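PDB 5B57: putative hemin ABC transport system, membrane protein from Burkholderia cenocepacia J2315, which probably serves as the membrane-spanning permease subunit of an ABC transporter that imports haem. Local coordinates for residues 182-187 against 204-209; 136-141 against 198-203; 347-350 against 356-359. One frame throughout, in Å; residues are numbered along the deposited sequence. Where two conformers were deposited one is given.

Contact 1. Residues 182-187 against 204-209; sequences ALVYRL and IAINAL
A chi1 of -67° turns CG1 of Ile206 away from its own carbonyl carbon and beside its N, and chi2 (-72°) bends CD1 into the groove between Leu183 and Leu187 on helix 168-188. The two leucines, one helical turn apart, meet this methyl from different sides: Leu183 CD2 lies 3.6 Å from Ile206 CD1, and Leu187 CD1 is 3.5 Å from the same atom. Val184 touches nearer the backbone of Ile206, alongside its stem, the two side chains running past each other in opposite directions; its CG2 rests 3.6 Å from Ile206 CB and also meets CG1 and CG2. Ile206 thus packs against three apolar residues, Leu183, Val184 and Leu187, with no hydrogen bond involved. The helix axes approach to 10.1 Å and run roughly antiparallel, at 141°, as in a hairpin of consecutive membrane-spanning helices. Within the pair, Val184 and Leu187 also lean on Ala202, a turn earlier on helix 196-220. Beyond it the second subunit closes in: its Phe372 packs on Ile204 and Ala205, its Phe310 on Ala208, and its Ala369 on Leu209.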
ATOM      1  N   ALA A 182       4.674   4.891 -23.756  1.00 29.69           N
ATOM      2  CA  ALA A 182       5.488   3.780 -24.246  1.00 35.98           C
ATOM      3  C   ALA A 182       6.878   3.753 -23.602  1.00 37.58           C
ATOM      4  O   ALA A 182       7.435   2.669 -23.357  1.00 33.92           O
ATOM      5  CB  ALA A 182       5.610   3.858 -25.767  1.00 33.06           C
ATOM      6  N   LEU A 183       7.458   4.928 -23.330  1.00 32.14           N
ATOM      7  CA  LEU A 183       8.760   4.959 -22.684  1.00 33.10           C
ATOM      8  C   LEU A 183       8.668   4.415 -21.263  1.00 32.35           C
ATOM      9  O   LEU A 183       9.503   3.605 -20.854  1.00 38.45           O
ATOM     10  CB  LEU A 183       9.327   6.379 -22.718  1.00 32.86           C
ATOM     11  CG  LEU A 183      10.477   6.805 -21.785  1.00 33.94           C
ATOM     12  CD1 LEU A 183      11.728   5.943 -21.954  1.00 35.60           C
ATOM     13  CD2 LEU A 183      10.815   8.286 -21.936  1.00 33.11           C
ATOM     14  N   VAL A 184       7.626   4.806 -20.517  1.00 45.69           N
ATOM     15  CA  VAL A 184       7.432   4.310 -19.151  1.00 42.87           C
ATOM     16  C   VAL A 184       7.293   2.790 -19.140  1.00 42.51           C
ATOM     17  O   VAL A 184       7.865   2.109 -18.287  1.00 43.95           O
ATOM     18  CB  VAL A 184       6.218   4.997 -18.497  1.00 27.58           C
ATOM     19  CG1 VAL A 184       5.880   4.338 -17.164  1.00 26.99           C
ATOM     20  CG2 VAL A 184       6.527   6.428 -18.257  1.00 26.92           C
ATOM     21  N   TYR A 185       6.541   2.238 -20.095  1.00 42.16           N
ATOM     22  CA  TYR A 185       6.414   0.790 -20.206  1.00 43.95           C
ATOM     23  C   TYR A 185       7.772   0.118 -20.407  1.00 44.87           C
ATOM     24  O   TYR A 185       8.102  -0.847 -19.716  1.00 45.28           O
ATOM     25  CB  TYR A 185       5.469   0.431 -21.349  1.00 47.60           C
ATOM     26  CG  TYR A 185       5.285  -1.063 -21.492  1.00 53.21           C
ATOM     27  CD1 TYR A 185       4.357  -1.745 -20.719  1.00 54.31           C
ATOM     28  CD2 TYR A 185       6.061  -1.799 -22.372  1.00 57.43           C
ATOM     29  CE1 TYR A 185       4.196  -3.125 -20.832  1.00 57.25           C
ATOM     30  CE2 TYR A 185       5.908  -3.175 -22.489  1.00 60.21           C
ATOM     31  CZ  TYR A 185       4.975  -3.835 -21.714  1.00 60.13           C
ATOM     32  OH  TYR A 185       4.807  -5.205 -21.815  1.00 63.60           O
ATOM     33  N   ARG A 186       8.573   0.605 -21.359  1.00 46.64           N
ATOM     34  CA  ARG A 186       9.873  -0.026 -21.591  1.00 50.21           C
ATOM     35  C   ARG A 186      10.763   0.018 -20.350  1.00 48.52           C
ATOM     36  O   ARG A 186      11.483  -0.951 -20.069  1.00 49.50           O
ATOM     37  CB  ARG A 186      10.585   0.623 -22.774  1.00 54.13           C
ATOM     38  CG  ARG A 186      10.755  -0.324 -23.956  1.00 58.52           C
ATOM     39  CD  ARG A 186      11.699  -1.506 -23.651  1.00 62.58           C
ATOM     40  NE  ARG A 186      13.114  -1.111 -23.651  1.00 66.25           N
ATOM     41  CZ  ARG A 186      13.906  -1.070 -24.729  1.00 70.08           C
ATOM     42  NH1 ARG A 186      13.454  -1.401 -25.936  1.00 71.82           N
ATOM     43  NH2 ARG A 186      15.170  -0.686 -24.601  1.00 71.55           N
ATOM     44  N   LEU A 187      10.731   1.126 -19.591  1.00 45.84           N
ATOM     45  CA  LEU A 187      11.603   1.250 -18.418  1.00 45.30           C
ATOM     46  C   LEU A 187      11.235   0.246 -17.331  1.00 45.76           C
ATOM     47  O   LEU A 187      12.115  -0.232 -16.593  1.00 46.91           O
ATOM     48  CB  LEU A 187      11.553   2.672 -17.855  1.00 42.44           C
ATOM     49  CG  LEU A 187      12.227   3.812 -18.627  1.00 43.04           C
ATOM     50  CD1 LEU A 187      12.183   5.049 -17.771  1.00 41.53           C
ATOM     51  CD2 LEU A 187      13.670   3.518 -19.067  1.00 44.94           C
ATOM     52  N   ILE A 204       6.768   7.662 -11.912  1.00 32.05           N
ATOM     53  CA  ILE A 204       7.244   8.758 -11.059  1.00 32.61           C
ATOM     54  C   ILE A 204       8.472   9.421 -11.675  1.00 33.00           C
ATOM     55  O   ILE A 204       8.596  10.654 -11.689  1.00 32.09           O
ATOM     56  CB  ILE A 204       7.559   8.263  -9.633  1.00 34.80           C
ATOM     57  CG1 ILE A 204       6.386   7.512  -8.996  1.00 35.81           C
ATOM     58  CG2 ILE A 204       7.996   9.455  -8.781  1.00 36.52           C
ATOM     59  CD1 ILE A 204       5.045   8.164  -9.229  1.00 39.51           C
ATOM     60  N   ALA A 205       9.402   8.613 -12.185  1.00 34.59           N
ATOM     61  CA  ALA A 205      10.645   9.175 -12.693  1.00 33.99           C
ATOM     62  C   ALA A 205      10.430   9.855 -14.038  1.00 35.19           C
ATOM     63  O   ALA A 205      10.950  10.958 -14.259  1.00 38.20           O
ATOM     64  CB  ALA A 205      11.718   8.087 -12.772  1.00 33.44           C
ATOM     65  N   ILE A 206       9.652   9.243 -14.942  1.00 31.94           N
ATOM     66  CA  ILE A 206       9.465   9.897 -16.234  1.00 31.09           C
ATOM     67  C   ILE A 206       8.563  11.111 -16.082  1.00 31.88           C
ATOM     68  O   ILE A 206       8.739  12.112 -16.789  1.00 32.63           O
ATOM     69  CB  ILE A 206       8.942   8.919 -17.291  1.00 30.48           C
ATOM     70  CG1 ILE A 206      10.004   7.859 -17.599  1.00 30.40           C
ATOM     71  CG2 ILE A 206       8.573   9.662 -18.575  1.00 30.34           C
ATOM     72  CD1 ILE A 206      11.180   8.392 -18.388  1.00 29.94           C
ATOM     73  N   ASN A 207       7.636  11.080 -15.117  1.00 31.92           N
ATOM     74  CA  ASN A 207       6.814  12.258 -14.827  1.00 32.16           C
ATOM     75  C   ASN A 207       7.615  13.431 -14.282  1.00 30.56           C
ATOM     76  O   ASN A 207       7.222  14.589 -14.500  1.00 28.83           O
ATOM     77  CB  ASN A 207       5.727  11.934 -13.818  1.00 34.80           C
ATOM     78  CG  ASN A 207       4.462  11.546 -14.475  1.00 39.44           C
ATOM     79  OD1 ASN A 207       4.285  11.775 -15.671  1.00 39.46           O
ATOM     80  ND2 ASN A 207       3.556  10.950 -13.709  1.00 42.95           N
ATOM     81  N   ALA A 208       8.666  13.151 -13.489  1.00 30.80           N
ATOM     82  CA  ALA A 208       9.530  14.208 -12.983  1.00 29.32           C
ATOM     83  C   ALA A 208      10.248  14.901 -14.120  1.00 30.62           C
ATOM     84  O   ALA A 208      10.353  16.130 -14.134  1.00 31.32           O
ATOM     85  CB  ALA A 208      10.545  13.637 -12.008  1.00 27.76           C
ATOM     86  N   LEU A 209      10.717  14.125 -15.099  1.00 32.29           N
ATOM     87  CA  LEU A 209      11.497  14.646 -16.220  1.00 34.39           C
ATOM     88  C   LEU A 209      10.631  15.464 -17.172  1.00 33.09           C
ATOM     89  O   LEU A 209      11.042  16.557 -17.567  1.00 33.64           O
ATOM     90  CB  LEU A 209      12.207  13.466 -16.912  1.00 37.70           C
ATOM     91  CG  LEU A 209      13.020  13.443 -18.211  1.00 38.86           C
ATOM     92  CD1 LEU A 209      14.343  14.127 -18.042  1.00 39.52           C
ATOM     93  CD2 LEU A 209      13.241  11.997 -18.597  1.00 39.18           C
TER

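Contact 2. Residues 136-141 against 198-203; sequences PGLVGV and LLLLAG
Leu138 and Leu200 meet by one methyl each, their side chains crossing at a slant, with Leu138 CD1 3.8 Å from Leu200 CD2. Both have CG turned beside the backbone N. In Leu138 the extended chi2 (-176°) carries CD1, the touching methyl, outward; in Leu200 the anti methyl is CD1, and the side branch CD2 does the touching. Neither CB points straight at the other segment, yet the end of Leu200 swings back toward the loop, so the contact is made by the outer ends of the chains.

Leu199 approaches differently. Its CB does point at the loop, and its CD2 settles 4.1 Å from the carbonyl O of Leu138, an apolar methyl against a backbone oxygen, without a hydrogen bond. The leucines of this face therefore touch both the side chain and the main chain of one loop residue.

The loop has its own internal support: Gly140 N bonds to Gly137 O at 3.0 Å, and Asp135 OD1 accepts a hydrogen bond from Gly137 N. Gly140, with a phi of 140° that suits glycine, is the N-cap residue of helix 141-154, so the contact lies just ahead of that helix start. Leu201 and Ala202 pack on Leu375 and Leu376 of the second subunit. Val139 turns away from helix 196-220 and packs on Leu291 and Val294 of helix 283-305, Ala181 of helix 168-188 and Met125 of helix 94-128. Leu199 also reaches Leu291, leaving the loop wedged between helix 196-220 and those three helices.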
ATOM      1  N   PRO A 136      -6.641   6.289 -14.681  1.00 57.96           N
ATOM      2  CA  PRO A 136      -6.129   6.046 -16.035  1.00 53.52           C
ATOM      3  C   PRO A 136      -4.880   6.824 -16.360  1.00 50.31           C
ATOM      4  O   PRO A 136      -4.180   6.474 -17.313  1.00 49.03           O
ATOM      5  CB  PRO A 136      -7.291   6.490 -16.924  1.00 53.06           C
ATOM      6  CG  PRO A 136      -8.486   6.226 -16.117  1.00 55.85           C
ATOM      7  CD  PRO A 136      -8.100   6.501 -14.682  1.00 57.82           C
ATOM      8  N   GLY A 137      -4.573   7.867 -15.594  1.00 50.46           N
ATOM      9  CA  GLY A 137      -3.406   8.687 -15.889  1.00 49.32           C
ATOM     10  C   GLY A 137      -2.116   7.909 -15.816  1.00 49.98           C
ATOM     11  O   GLY A 137      -1.309   7.940 -16.753  1.00 48.34           O
ATOM     12  N   LEU A 138      -1.930   7.164 -14.715  1.00 53.82           N
ATOM     13  CA  LEU A 138      -0.720   6.448 -14.316  1.00 57.93           C
ATOM     14  C   LEU A 138       0.064   5.755 -15.431  1.00 62.99           C
ATOM     15  O   LEU A 138       1.268   5.493 -15.283  1.00 67.00           O
ATOM     16  CB  LEU A 138      -1.083   5.392 -13.276  1.00 59.14           C
ATOM     17  CG  LEU A 138      -1.814   5.801 -12.016  1.00 59.70           C
ATOM     18  CD1 LEU A 138      -1.937   4.570 -11.134  1.00 62.99           C
ATOM     19  CD2 LEU A 138      -1.052   6.915 -11.312  1.00 59.55           C
ATOM     20  N   VAL A 139      -0.624   5.414 -16.526  1.00 65.27           N
ATOM     21  CA  VAL A 139       0.027   4.760 -17.662  1.00 67.83           C
ATOM     22  C   VAL A 139       1.230   5.569 -18.128  1.00 64.82           C
ATOM     23  O   VAL A 139       2.303   5.021 -18.402  1.00 65.47           O
ATOM     24  CB  VAL A 139      -0.990   4.551 -18.800  1.00 71.07           C
ATOM     25  CG1 VAL A 139      -0.337   3.829 -19.969  1.00 74.03           C
ATOM     26  CG2 VAL A 139      -2.198   3.782 -18.291  1.00 73.52           C
ATOM     27  N   GLY A 140       1.061   6.883 -18.229  1.00 60.20           N
ATOM     28  CA  GLY A 140       2.097   7.796 -18.658  1.00 56.79           C
ATOM     29  C   GLY A 140       1.489   8.838 -19.564  1.00 51.39           C
ATOM     30  O   GLY A 140       2.042   9.915 -19.764  1.00 50.74           O
ATOM     31  N   VAL A 141       0.286   8.540 -20.046  1.00 47.89           N
ATOM     32  CA  VAL A 141      -0.216   9.181 -21.254  1.00 43.26           C
ATOM     33  C   VAL A 141      -0.556  10.650 -21.009  1.00 39.03           C
ATOM     34  O   VAL A 141      -0.286  11.502 -21.862  1.00 37.59           O
ATOM     35  CB  VAL A 141      -1.416   8.384 -21.801  1.00 42.36           C
ATOM     36  CG1 VAL A 141      -2.514   8.314 -20.772  1.00 43.24           C
ATOM     37  CG2 VAL A 141      -1.916   8.980 -23.054  1.00 41.10           C
ATOM     38  N   LEU A 198       6.933  -1.502 -10.435  1.00 32.14           N
ATOM     39  CA  LEU A 198       7.979  -0.850 -11.227  1.00 31.94           C
ATOM     40  C   LEU A 198       7.381   0.100 -12.258  1.00 35.39           C
ATOM     41  O   LEU A 198       7.901   1.197 -12.472  1.00 40.00           O
ATOM     42  CB  LEU A 198       8.873  -1.892 -11.915  1.00 30.75           C
ATOM     43  CG  LEU A 198       9.714  -2.874 -11.066  1.00 29.42           C
ATOM     44  CD1 LEU A 198      10.645  -3.688 -11.915  1.00 28.11           C
ATOM     45  CD2 LEU A 198      10.518  -2.170  -9.999  1.00 28.86           C
ATOM     46  N   LEU A 199       6.272  -0.283 -12.890  1.00 35.26           N
ATOM     47  CA  LEU A 199       5.582   0.659 -13.765  1.00 34.75           C
ATOM     48  C   LEU A 199       5.275   1.959 -13.042  1.00 33.86           C
ATOM     49  O   LEU A 199       5.408   3.045 -13.611  1.00 33.30           O
ATOM     50  CB  LEU A 199       4.292   0.044 -14.294  1.00 34.11           C
ATOM     51  CG  LEU A 199       3.631   0.967 -15.296  1.00 33.78           C
ATOM     52  CD1 LEU A 199       3.189   0.150 -16.457  1.00 34.77           C
ATOM     53  CD2 LEU A 199       2.452   1.643 -14.665  1.00 34.64           C
ATOM     54  N   LEU A 200       4.865   1.868 -11.779  1.00 34.59           N
ATOM     55  CA  LEU A 200       4.582   3.075 -11.012  1.00 34.75           C
ATOM     56  C   LEU A 200       5.860   3.853 -10.739  1.00 38.14           C
ATOM     57  O   LEU A 200       5.845   5.090 -10.731  1.00 41.07           O
ATOM     58  CB  LEU A 200       3.868   2.709  -9.710  1.00 33.05           C
ATOM     59  CG  LEU A 200       2.425   2.234  -9.888  1.00 33.03           C
ATOM     60  CD1 LEU A 200       1.803   1.914  -8.531  1.00 33.31           C
ATOM     61  CD2 LEU A 200       1.595   3.277 -10.676  1.00 31.75           C
ATOM     62  N   LEU A 201       6.984   3.145 -10.546  1.00 34.74           N
ATOM     63  CA  LEU A 201       8.259   3.819 -10.291  1.00 31.43           C
ATOM     64  C   LEU A 201       8.820   4.477 -11.559  1.00 31.00           C
ATOM     65  O   LEU A 201       9.291   5.621 -11.517  1.00 30.87           O
ATOM     66  CB  LEU A 201       9.252   2.825  -9.687  1.00 30.31           C
ATOM     67  CG  LEU A 201       9.927   3.209  -8.357  1.00 29.92           C
ATOM     68  CD1 LEU A 201       8.950   3.728  -7.307  1.00 29.24           C
ATOM     69  CD2 LEU A 201      10.657   2.014  -7.793  1.00 30.14           C
ATOM     70  N   ALA A 202       8.772   3.792 -12.701  1.00 30.58           N
ATOM     71  CA  ALA A 202       9.116   4.461 -13.952  1.00 30.66           C
ATOM     72  C   ALA A 202       8.260   5.699 -14.164  1.00 31.32           C
ATOM     73  O   ALA A 202       8.769   6.749 -14.563  1.00 31.62           O
ATOM     74  CB  ALA A 202       8.956   3.502 -15.132  1.00 31.85           C
ATOM     75  N   GLY A 203       6.955   5.583 -13.920  1.00 31.65           N
ATOM     76  CA  GLY A 203       6.068   6.728 -14.048  1.00 31.52           C
ATOM     77  C   GLY A 203       6.480   7.905 -13.192  1.00 31.42           C
ATOM     78  O   GLY A 203       6.551   9.033 -13.673  1.00 32.33           O
TER

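Contact 3. Residues 347-350 against 356-359; sequences LAAR and ADIP
In the conformer described, the guanidinium of Arg350 lies stacked on the carboxylate of Asp357, their planes only 12° apart, with Asp357 CG 4.1 Å above the centre of the guanidinium plane. This ties the C-terminal end of helix 327-352 to the loop that leads into helix 360-378, within a helix-loop-helix connection. On the covered face of the guanidinium Asp357 also presents CB, while the carbonyl O of Ala356 approaches obliquely, 4.0 Å from Arg350 NH1. Because the carboxylate sits above the plane, no N-H is aimed at it: Arg350 NH2 and Asp357 OD2 are 4.2 Å apart, an attraction of opposite charges rather than a salt bridge. The true salt bridge of OD2 is to Arg107 NH1, and OD1 is hydrogen-bonded elsewhere, so Asp357 is probably held chiefly by these partners; the nearby positive charge of Arg350 would be expected to stabilise the negative carboxylate. Arg350 was deposited in two conformers and touches a crystal neighbour, so its stacking is less certain.

Asp357 turns its CG opposite its backbone N (chi1 -166°), which lays OD1 beside the aliphatic stem of the arginine. One residue earlier on the helix, Ala349 meets Ile358 through its methyl, against both the side chain and the carbonyl. Ile358 also packs on Leu363 of helix 360-378, for which Pro359 is the N-cap; Phe219 of the second subunit packs on that proline. The methyl of Ala349 finishes over the main chain of the loop, its CB 4.0 Å from Ile358 CB and 3.3 Å from Ile358 O.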
ATOM      1  N   LEU A 347     -22.485  20.839 -18.867  1.00 39.82           N
ATOM      2  CA  LEU A 347     -23.715  21.590 -18.714  1.00 39.54           C
ATOM      3  C   LEU A 347     -23.646  22.521 -17.512  1.00 39.85           C
ATOM      4  O   LEU A 347     -24.195  23.625 -17.556  1.00 40.93           O
ATOM      5  CB  LEU A 347     -24.870  20.625 -18.589  1.00 38.17           C
ATOM      6  CG  LEU A 347     -26.060  21.044 -19.411  1.00 39.84           C
ATOM      7  CD1 LEU A 347     -26.571  19.778 -20.014  1.00 40.57           C
ATOM      8  CD2 LEU A 347     -27.072  21.671 -18.480  1.00 40.88           C
ATOM      9  N   ALA A 348     -22.982  22.105 -16.430  1.00 39.46           N
ATOM     10  CA  ALA A 348     -22.836  23.003 -15.291  1.00 41.56           C
ATOM     11  C   ALA A 348     -21.930  24.201 -15.605  1.00 43.44           C
ATOM     12  O   ALA A 348     -22.233  25.327 -15.199  1.00 45.42           O
ATOM     13  CB  ALA A 348     -22.328  22.242 -14.077  1.00 40.32           C
ATOM     14  N   ALA A 349     -20.815  23.995 -16.311  1.00 43.97           N
ATOM     15  CA  ALA A 349     -19.896  25.116 -16.550  1.00 48.79           C
ATOM     16  C   ALA A 349     -20.540  26.166 -17.457  1.00 51.52           C
ATOM     17  O   ALA A 349     -20.518  27.367 -17.167  1.00 55.40           O
ATOM     18  CB  ALA A 349     -18.596  24.608 -17.175  1.00 46.73           C
ATOM     19  N   ARG A 350     -21.137  25.716 -18.586  1.00 47.34           N
ATOM     20  CA  ARG A 350     -21.750  26.622 -19.535  0.62 45.98           C
ATOM     21  C   ARG A 350     -23.004  27.296 -18.977  1.00 48.72           C
ATOM     22  O   ARG A 350     -23.727  28.003 -19.683  1.00 51.83           O
ATOM     23  CB  ARG A 350     -22.088  25.883 -20.832  0.62 45.22           C
ATOM     24  CG  ARG A 350     -21.184  26.238 -22.013  0.62 44.53           C
ATOM     25  CD  ARG A 350     -21.903  27.179 -23.010  0.62 44.86           C
ATOM     26  NE  ARG A 350     -21.026  28.122 -23.721  0.62 44.61           N
ATOM     27  CZ  ARG A 350     -20.733  29.346 -23.292  0.62 42.32           C
ATOM     28  NH1 ARG A 350     -21.226  29.791 -22.142  0.62 42.68           N
ATOM     29  NH2 ARG A 350     -19.936  30.124 -24.006  0.62 42.12           N
ATOM     30  N   ALA A 356     -19.910  33.194 -18.568  1.00 39.38           N
ATOM     31  CA  ALA A 356     -18.560  32.649 -18.522  1.00 35.49           C
ATOM     32  C   ALA A 356     -18.589  31.160 -18.824  1.00 42.71           C
ATOM     33  O   ALA A 356     -19.582  30.464 -18.585  1.00 43.72           O
ATOM     34  CB  ALA A 356     -17.901  32.897 -17.167  1.00 34.91           C
ATOM     35  N   ASP A 357     -17.494  30.674 -19.383  1.00 40.81           N
ATOM     36  CA  ASP A 357     -17.362  29.265 -19.741  1.00 39.98           C
ATOM     37  C   ASP A 357     -16.230  28.737 -18.881  1.00 40.67           C
ATOM     38  O   ASP A 357     -15.041  28.844 -19.192  1.00 44.64           O
ATOM     39  CB  ASP A 357     -17.126  29.118 -21.253  1.00 40.98           C
ATOM     40  CG  ASP A 357     -17.324  27.688 -21.739  1.00 41.72           C
ATOM     41  OD1 ASP A 357     -17.842  26.843 -20.971  1.00 40.12           O
ATOM     42  OD2 ASP A 357     -16.957  27.410 -22.905  1.00 44.35           O
ATOM     43  N   ILE A 358     -16.620  28.159 -17.737  1.00 37.14           N
ATOM     44  CA  ILE A 358     -15.724  27.764 -16.637  1.00 34.22           C
ATOM     45  C   ILE A 358     -14.933  26.532 -17.051  1.00 32.70           C
ATOM     46  O   ILE A 358     -15.519  25.603 -17.641  1.00 32.28           O
ATOM     47  CB  ILE A 358     -16.530  27.526 -15.378  1.00 33.00           C
ATOM     48  CG1 ILE A 358     -17.256  28.801 -14.948  1.00 34.17           C
ATOM     49  CG2 ILE A 358     -15.654  26.968 -14.274  1.00 30.65           C
ATOM     50  CD1 ILE A 358     -18.128  28.562 -13.771  1.00 33.59           C
ATOM     51  N   PRO A 359     -13.645  26.460 -16.759  1.00 26.48           N
ATOM     52  CA  PRO A 359     -12.892  25.266 -17.107  1.00 27.37           C
ATOM     53  C   PRO A 359     -13.552  24.011 -16.563  1.00 26.87           C
ATOM     54  O   PRO A 359     -14.046  23.974 -15.436  1.00 27.13           O
ATOM     55  CB  PRO A 359     -11.528  25.518 -16.454  1.00 27.25           C
ATOM     56  CG  PRO A 359     -11.386  27.029 -16.546  1.00 28.99           C
ATOM     57  CD  PRO A 359     -12.772  27.558 -16.293  1.00 29.21           C
TER

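How the contacts relate
Contacts 1 and 2 form one continuous region, their centres 7 Å apart, and use successive turns of helix 196-220. Val184 of contact 1 joins them, its CG1 packing on Gly203 N and on Val139 O. Along the chain their segments alternate, so the loop at 136-141 packs against a pair of consecutive helices that come later in the chain. Contact 3 follows, at the turn between helices 327-352 and 360-378; its centre is about 34 Å from that of contact 1 and 31 Å from that of contact 2, on the opposite side of the chain's centre from contact 2. Each has at least one residue packed on the second subunit, so all three lie near the interface between the two permease copies.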